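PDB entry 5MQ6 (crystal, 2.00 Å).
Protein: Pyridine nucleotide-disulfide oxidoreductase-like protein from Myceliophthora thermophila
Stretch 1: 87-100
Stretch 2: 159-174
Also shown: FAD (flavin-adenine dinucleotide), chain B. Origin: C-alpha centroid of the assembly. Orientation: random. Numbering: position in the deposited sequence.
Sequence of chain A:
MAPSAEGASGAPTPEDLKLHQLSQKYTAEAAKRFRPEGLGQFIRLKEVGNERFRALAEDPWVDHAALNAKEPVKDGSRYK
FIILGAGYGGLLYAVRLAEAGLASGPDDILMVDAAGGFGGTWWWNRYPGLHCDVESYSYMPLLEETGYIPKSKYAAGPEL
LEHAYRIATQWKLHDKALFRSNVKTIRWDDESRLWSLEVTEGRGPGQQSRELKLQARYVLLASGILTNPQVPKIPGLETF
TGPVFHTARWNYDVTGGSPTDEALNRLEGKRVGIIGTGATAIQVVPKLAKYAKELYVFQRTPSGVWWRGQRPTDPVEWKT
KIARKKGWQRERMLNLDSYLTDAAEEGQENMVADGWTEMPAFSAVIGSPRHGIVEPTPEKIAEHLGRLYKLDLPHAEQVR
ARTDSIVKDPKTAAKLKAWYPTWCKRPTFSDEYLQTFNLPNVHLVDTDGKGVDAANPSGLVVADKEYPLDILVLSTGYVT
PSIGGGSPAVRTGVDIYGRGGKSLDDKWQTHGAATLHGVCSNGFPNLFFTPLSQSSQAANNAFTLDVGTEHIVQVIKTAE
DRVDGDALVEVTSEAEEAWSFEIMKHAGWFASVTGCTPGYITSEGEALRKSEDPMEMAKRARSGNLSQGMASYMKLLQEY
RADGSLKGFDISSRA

Stretch 1 (87-100) GYGGLLYAVRLAEA
Stretch 2 (159-174) ELLEHAYRIATQWKLH

At the centre of the contact lie Leu 91 and Val 95, one helical turn apart, both with CB directed toward the other stretch. Their helix, 88-99, and helix 159-170, which begins earlier in the chain, run side by side in nearly the same direction, their N-to-C vectors 21° apart (signed crossing angle 21°) and their axes 10.6 Å apart at closest approach. The register sets Tyr 88 beside Ala 164 (CA to CA 6.7 Å), Leu 91 beside Ala 168 (CA to CA 7.2 Å) and Val 95 beside Trp 171 (CA to CA 6.5 Å). Together the stretches bury 554 Å².

Leu 91 adopts chi1 m, chi2 t. Leu 91 CB lies 4.2 Å from Ile 167 CG2, Leu 91 CD1 lies 4.2 Å from Ala 164 CB, and Leu 91 CD2 sits 3.6 Å from Leu 173 CD1 and 4.3 Å from Ala 168 CB. A branched leucine suits this place because its two methyls reach different neighbours. Leu 91 CD1 also lies 3.8 Å from Ala 164 O, beside the short side chain of Ala 164. Val 95, with chi1 t, places Val 95 CG2 3.6 Å from Ile 167 CG2 and turns CG1 to the indole of Trp 171. Ile 167 (chi1 m, chi2 t) therefore meets both central residues through one methyl.

Beyond Gln 170 the second helix ends. Trp 171 is the first residue to leave helical phi/psi (-103/17), Lys 172 follows at 54/56, and Leu 173 at -102/-6. The turn is held by Leu 173 N to Ala 168 O, a hydrogen bond of 2.7 Å, and the side chain of Leu 173 (chi1 m, chi2 t) points back toward the first helix. There Leu 173 CD1 packs 3.7 Å from Ala 94 CB, a small residue whose CB, directed toward the second stretch, lets the methyl come close.

Trp 171, at chi1 -78° and chi2 -94°, bridges the apolar and polar regions. Val 95 CG1 lies over one face of the Trp 171 ring, 3.7 Å from the centroid of the five-membered ring and 24° off its normal, a CH-pi contact. Ala 98 CB approaches Trp 171 CD1 at 4.3 Å. At the ring edge, Trp 171 NE1 donates to Glu 99 OE2 over 3.0 Å at a nearly straight 169°. Glu 99 leaves its helix sideways, but chi1 m and chi2 m bring the carboxylate nearer; an exposed acid can thus satisfy the indole N-H.

The N-terminal end has its own polar contact. Tyr 88 (chi1 m, chi2 -25°) also starts sideways, yet its long ring reaches across, with Tyr 88 CE1 4.0 Å from Ala 164 CB. Tyr 88 OH donates a weak hydrogen bond to Leu 160 O at 2.7 Å and lies 3.8 Å from His 163 CB, so the buried hydroxyl has a backbone acceptor.

Gly 87 occupies the N-cap position, and Gly 89 N donates to FAD O1P at 2.9 Å; a CB on either glycine would clash with that oxygen.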

# COMPACT_ATOMS: atom_id res chain seq x y z
N GLY A 87 -0.22 9.94 -7.30
CA GLY A 87 0.32 8.65 -7.69
C GLY A 87 -0.59 8.01 -8.74
O GLY A 87 -1.44 8.68 -9.33
N TYR A 88 -0.40 6.71 -8.98
CA TYR A 88 -1.22 5.97 -9.96
C TYR A 88 -2.71 6.08 -9.64
O TYR A 88 -3.53 6.16 -10.54
CB TYR A 88 -0.83 4.50 -10.09
CG TYR A 88 0.46 4.25 -10.81
CD1 TYR A 88 0.99 5.15 -11.74
CD2 TYR A 88 1.17 3.06 -10.62
CE1 TYR A 88 2.21 4.86 -12.42
CE2 TYR A 88 2.32 2.80 -11.30
CZ TYR A 88 2.85 3.69 -12.20
OH TYR A 88 3.97 3.36 -12.91
N GLY A 89 -3.06 6.08 -8.38
CA GLY A 89 -4.45 6.25 -8.03
C GLY A 89 -5.08 7.56 -8.41
O GLY A 89 -6.13 7.59 -9.01
N GLY A 90 -4.47 8.66 -8.00
CA GLY A 90 -4.98 9.94 -8.40
C GLY A 90 -4.93 10.18 -9.89
O GLY A 90 -5.83 10.83 -10.45
N LEU A 91 -3.86 9.70 -10.53
CA LEU A 91 -3.84 9.75 -11.99
C LEU A 91 -5.03 9.03 -12.63
O LEU A 91 -5.62 9.55 -13.57
CB LEU A 91 -2.54 9.23 -12.54
CG LEU A 91 -1.30 10.09 -12.30
CD1 LEU A 91 -0.10 9.21 -12.59
CD2 LEU A 91 -1.36 11.32 -13.20
N LEU A 92 -5.33 7.81 -12.17
CA LEU A 92 -6.51 7.11 -12.65
C LEU A 92 -7.78 7.89 -12.45
O LEU A 92 -8.65 7.93 -13.35
CB LEU A 92 -6.63 5.77 -11.96
CG LEU A 92 -5.82 4.72 -12.67
CD1 LEU A 92 -5.69 3.45 -11.72
CD2 LEU A 92 -6.52 4.36 -14.03
N TYR A 93 -7.92 8.54 -11.34
CA TYR A 93 -9.14 9.38 -11.15
C TYR A 93 -9.16 10.49 -12.21
O TYR A 93 -10.20 10.79 -12.84
CB TYR A 93 -9.12 10.11 -9.80
CG TYR A 93 -9.70 9.51 -8.53
CD1 TYR A 93 -10.95 8.89 -8.48
CD2 TYR A 93 -9.03 9.72 -7.34
CE1 TYR A 93 -11.47 8.42 -7.31
CE2 TYR A 93 -9.56 9.32 -6.12
CZ TYR A 93 -10.80 8.69 -6.10
OH TYR A 93 -11.23 8.36 -4.86
N ALA A 94 -8.00 11.13 -12.41
CA ALA A 94 -7.92 12.26 -13.32
C ALA A 94 -8.21 11.84 -14.76
O ALA A 94 -9.06 12.46 -15.47
CB ALA A 94 -6.54 12.91 -13.27
N VAL A 95 -7.53 10.78 -15.18
CA VAL A 95 -7.79 10.23 -16.49
C VAL A 95 -9.29 9.82 -16.66
O VAL A 95 -9.92 10.14 -17.68
CB VAL A 95 -6.89 9.02 -16.79
CG1 VAL A 95 -7.33 8.34 -18.08
CG2 VAL A 95 -5.43 9.44 -16.96
N ARG A 96 -9.87 9.17 -15.67
CA ARG A 96 -11.22 8.72 -15.79
C ARG A 96 -12.20 9.90 -15.86
O ARG A 96 -13.16 9.87 -16.62
CB ARG A 96 -11.63 7.78 -14.63
CG ARG A 96 -11.60 6.29 -14.90
CD ARG A 96 -10.25 5.69 -14.94
NE ARG A 96 -10.23 4.32 -15.43
CZ ARG A 96 -10.32 3.22 -14.71
NH1 ARG A 96 -10.41 3.21 -13.39
NH2 ARG A 96 -10.30 2.09 -15.34
N LEU A 97 -11.99 10.93 -15.05
CA LEU A 97 -12.81 12.12 -15.13
C LEU A 97 -12.73 12.77 -16.54
O LEU A 97 -13.76 13.13 -17.15
CB LEU A 97 -12.39 13.09 -14.11
CG LEU A 97 -12.67 12.83 -12.62
CD1 LEU A 97 -11.97 13.94 -11.85
CD2 LEU A 97 -14.18 12.82 -12.25
N ALA A 98 -11.52 12.89 -17.03
CA ALA A 98 -11.31 13.49 -18.36
C ALA A 98 -12.08 12.67 -19.42
O ALA A 98 -12.84 13.25 -20.11
CB ALA A 98 -9.84 13.58 -18.72
N GLU A 99 -11.96 11.34 -19.44
CA GLU A 99 -12.64 10.46 -20.42
C GLU A 99 -14.16 10.41 -20.18
O GLU A 99 -14.92 10.18 -21.10
CB GLU A 99 -12.11 9.04 -20.35
CG GLU A 99 -10.62 8.93 -20.68
CD GLU A 99 -10.33 9.12 -22.15
OE1 GLU A 99 -11.23 8.87 -22.98
OE2 GLU A 99 -9.22 9.53 -22.46
N ALA A 100 -14.61 10.66 -18.99
CA ALA A 100 -16.03 10.68 -18.75
C ALA A 100 -16.68 11.96 -19.19
O ALA A 100 -17.88 12.09 -19.03
CB ALA A 100 -16.37 10.43 -17.26
N GLU A 159 11.38 3.15 -14.51
CA GLU A 159 10.38 2.90 -15.50
C GLU A 159 8.95 3.23 -14.96
O GLU A 159 8.07 3.70 -15.72
CB GLU A 159 10.48 1.47 -15.93
CG GLU A 159 9.48 1.11 -16.95
CD GLU A 159 9.69 -0.25 -17.55
OE1 GLU A 159 10.24 -1.08 -16.80
OE2 GLU A 159 9.23 -0.45 -18.73
N LEU A 160 8.76 2.99 -13.67
CA LEU A 160 7.49 3.22 -13.02
C LEU A 160 7.17 4.68 -12.86
O LEU A 160 6.03 5.12 -13.11
CB LEU A 160 7.36 2.50 -11.66
CG LEU A 160 7.26 1.00 -11.91
CD1 LEU A 160 7.59 0.21 -10.68
CD2 LEU A 160 5.98 0.59 -12.45
N LEU A 161 8.18 5.41 -12.46
CA LEU A 161 8.06 6.85 -12.36
C LEU A 161 7.86 7.52 -13.75
O LEU A 161 6.95 8.40 -13.94
CB LEU A 161 9.26 7.37 -11.60
CG LEU A 161 9.42 8.87 -11.48
CD1 LEU A 161 8.25 9.40 -10.67
CD2 LEU A 161 10.68 9.22 -10.67
N GLU A 162 8.64 7.08 -14.73
CA GLU A 162 8.49 7.62 -16.05
C GLU A 162 7.05 7.37 -16.59
O GLU A 162 6.48 8.21 -17.28
CB GLU A 162 9.60 7.07 -16.96
CG GLU A 162 9.36 7.23 -18.46
CD GLU A 162 10.40 6.45 -19.29
OE1 GLU A 162 10.10 5.42 -19.95
OE2 GLU A 162 11.57 6.84 -19.24
N HIS A 163 6.45 6.23 -16.26
CA HIS A 163 5.12 5.94 -16.73
C HIS A 163 4.06 6.89 -16.12
O HIS A 163 3.12 7.30 -16.84
CB HIS A 163 4.76 4.53 -16.49
CG HIS A 163 3.45 4.14 -17.07
ND1 HIS A 163 3.21 4.14 -18.44
CD2 HIS A 163 2.33 3.64 -16.50
CE1 HIS A 163 2.00 3.67 -18.68
NE2 HIS A 163 1.45 3.34 -17.53
N ALA A 164 4.22 7.19 -14.84
CA ALA A 164 3.43 8.22 -14.18
C ALA A 164 3.50 9.56 -14.96
O ALA A 164 2.47 10.20 -15.24
CB ALA A 164 3.99 8.40 -12.75
N TYR A 165 4.72 9.94 -15.34
CA TYR A 165 4.94 11.12 -16.21
C TYR A 165 4.35 10.95 -17.57
O TYR A 165 3.76 11.90 -18.10
CB TYR A 165 6.43 11.55 -16.27
CG TYR A 165 6.64 12.40 -15.09
CD1 TYR A 165 6.69 11.87 -13.80
CD2 TYR A 165 6.70 13.81 -15.23
CE1 TYR A 165 6.87 12.70 -12.65
CE2 TYR A 165 6.89 14.64 -14.10
CZ TYR A 165 6.93 14.07 -12.82
OH TYR A 165 6.97 14.91 -11.76
N ARG A 166 4.42 9.74 -18.11
CA ARG A 166 3.79 9.47 -19.39
C ARG A 166 2.28 9.73 -19.32
O ARG A 166 1.64 10.27 -20.26
CB ARG A 166 4.08 8.05 -19.86
CG ARG A 166 3.31 7.61 -21.08
CD ARG A 166 3.76 6.23 -21.62
NE ARG A 166 5.19 6.21 -21.84
CZ ARG A 166 6.14 5.72 -21.04
NH1 ARG A 166 5.87 5.05 -19.91
NH2 ARG A 166 7.41 5.92 -21.40
N ILE A 167 1.68 9.28 -18.23
CA ILE A 167 0.22 9.44 -18.08
C ILE A 167 -0.09 10.93 -17.93
O ILE A 167 -0.97 11.44 -18.61
CB ILE A 167 -0.35 8.63 -16.90
CG1 ILE A 167 -0.24 7.14 -17.24
CG2 ILE A 167 -1.84 8.97 -16.65
CD1 ILE A 167 -0.27 6.23 -16.06
N ALA A 168 0.63 11.60 -17.05
CA ALA A 168 0.33 13.02 -16.84
C ALA A 168 0.48 13.84 -18.10
O ALA A 168 -0.31 14.80 -18.35
CB ALA A 168 1.22 13.56 -15.75
N THR A 169 1.46 13.46 -18.93
CA THR A 169 1.70 14.09 -20.22
C THR A 169 0.58 13.81 -21.18
O THR A 169 0.04 14.72 -21.80
CB THR A 169 3.01 13.57 -20.82
OG1 THR A 169 4.10 14.08 -20.03
CG2 THR A 169 3.20 13.99 -22.31
N GLN A 170 0.20 12.54 -21.28
CA GLN A 170 -0.81 12.16 -22.21
C GLN A 170 -2.14 12.88 -21.91
O GLN A 170 -2.83 13.31 -22.83
CB GLN A 170 -0.96 10.64 -22.31
CG GLN A 170 -1.98 10.24 -23.33
CD GLN A 170 -1.88 8.81 -23.75
OE1 GLN A 170 -0.82 8.18 -23.65
NE2 GLN A 170 -2.99 8.28 -24.20
N TRP A 171 -2.49 13.03 -20.64
CA TRP A 171 -3.79 13.66 -20.34
C TRP A 171 -3.67 15.07 -19.91
O TRP A 171 -4.62 15.62 -19.36
CB TRP A 171 -4.61 12.80 -19.35
CG TRP A 171 -5.26 11.63 -20.01
CD1 TRP A 171 -6.50 11.61 -20.49
CD2 TRP A 171 -4.71 10.32 -20.27
NE1 TRP A 171 -6.79 10.39 -21.00
CE2 TRP A 171 -5.71 9.58 -20.90
CE3 TRP A 171 -3.49 9.73 -20.04
CZ2 TRP A 171 -5.55 8.24 -21.29
CZ3 TRP A 171 -3.30 8.33 -20.42
CH2 TRP A 171 -4.30 7.64 -21.06
N LYS A 172 -2.52 15.69 -20.17
CA LYS A 172 -2.29 17.10 -19.95
C LYS A 172 -2.57 17.53 -18.56
O LYS A 172 -3.27 18.47 -18.30
CB LYS A 172 -3.05 17.90 -21.02
CG LYS A 172 -2.72 17.28 -22.39
CD LYS A 172 -3.17 18.07 -23.59
CE LYS A 172 -4.68 18.01 -23.72
NZ LYS A 172 -5.28 16.69 -24.04
N LEU A 173 -1.91 16.88 -17.64
CA LEU A 173 -2.12 17.13 -16.24
C LEU A 173 -1.06 17.96 -15.61
O LEU A 173 -1.20 18.31 -14.45
CB LEU A 173 -2.28 15.77 -15.50
CG LEU A 173 -3.39 14.89 -15.97
CD1 LEU A 173 -3.44 13.57 -15.18
CD2 LEU A 173 -4.67 15.58 -15.70
N HIS A 174 0.01 18.28 -16.33
CA HIS A 174 1.11 19.00 -15.72
C HIS A 174 0.80 20.33 -15.11
O HIS A 174 1.43 20.73 -14.16
CB HIS A 174 2.29 19.15 -16.68
CG HIS A 174 2.97 17.85 -16.96
ND1 HIS A 174 3.80 17.24 -16.04
CD2 HIS A 174 2.84 16.98 -17.98
CE1 HIS A 174 4.26 16.11 -16.55
NE2 HIS A 174 3.66 15.90 -17.70
PA FAD B . 0.40 6.50 -3.43
O1A FAD B . 0.82 6.25 -2.02
O2A FAD B . 1.21 5.97 -4.59
O5B FAD B . 0.27 8.09 -3.63
C5B FAD B . -0.42 8.86 -2.70
C4B FAD B . 0.29 10.19 -2.56
O4B FAD B . -0.57 11.03 -1.76
C3B FAD B . 1.65 10.16 -1.87
O3B FAD B . 2.56 10.96 -2.57
C2B FAD B . 1.37 10.75 -0.51
O2B FAD B . 2.50 11.41 0.03
C1B FAD B . 0.24 11.71 -0.84
N9A FAD B . -0.52 12.09 0.33
C8A FAD B . -1.10 11.25 1.24
N7A FAD B . -1.67 11.99 2.18
C5A FAD B . -1.48 13.29 1.92
C6A FAD B . -1.90 14.55 2.57
N6A FAD B . -2.58 14.65 3.69
N1A FAD B . -1.54 15.62 1.91
C2A FAD B . -0.81 15.60 0.77
N3A FAD B . -0.38 14.54 0.12
C4A FAD B . -0.69 13.35 0.71
N1 FAD B . 1.53 -2.46 -4.80
C2 FAD B . 1.29 -3.37 -5.80
O2 FAD B . 0.14 -3.69 -6.09
N3 FAD B . 2.30 -3.94 -6.47
C4 FAD B . 3.57 -3.61 -6.16
O4 FAD B . 4.45 -4.16 -6.81
C4X FAD B . 3.94 -2.64 -5.12
N5 FAD B . 5.22 -2.30 -4.76
C5X FAD B . 5.40 -1.39 -3.77
C6 FAD B . 6.76 -1.01 -3.35
C7 FAD B . 6.85 -0.02 -2.27
C7M FAD B . 8.20 0.45 -1.76
C8 FAD B . 5.65 0.56 -1.60
C8M FAD B . 5.72 1.59 -0.48
C9 FAD B . 4.39 0.17 -2.01
C9A FAD B . 4.22 -0.78 -3.06
N10 FAD B . 2.92 -1.15 -3.42
C10 FAD B . 2.76 -2.07 -4.46
C1' FAD B . 1.71 -0.54 -2.81
C2' FAD B . 1.54 0.86 -3.53
O2' FAD B . 1.42 1.89 -2.53
C3' FAD B . 0.36 0.93 -4.56
O3' FAD B . 0.57 -0.05 -5.58
C4' FAD B . 0.19 2.24 -5.37
O4' FAD B . 1.47 2.85 -5.86
C5' FAD B . -0.63 3.26 -4.55
O5' FAD B . -1.10 4.28 -5.49
P FAD B . -1.91 5.47 -4.76
O1P FAD B . -1.89 6.65 -5.79
O2P FAD B . -3.21 4.84 -4.23
O3P FAD B . -1.06 5.83 -3.39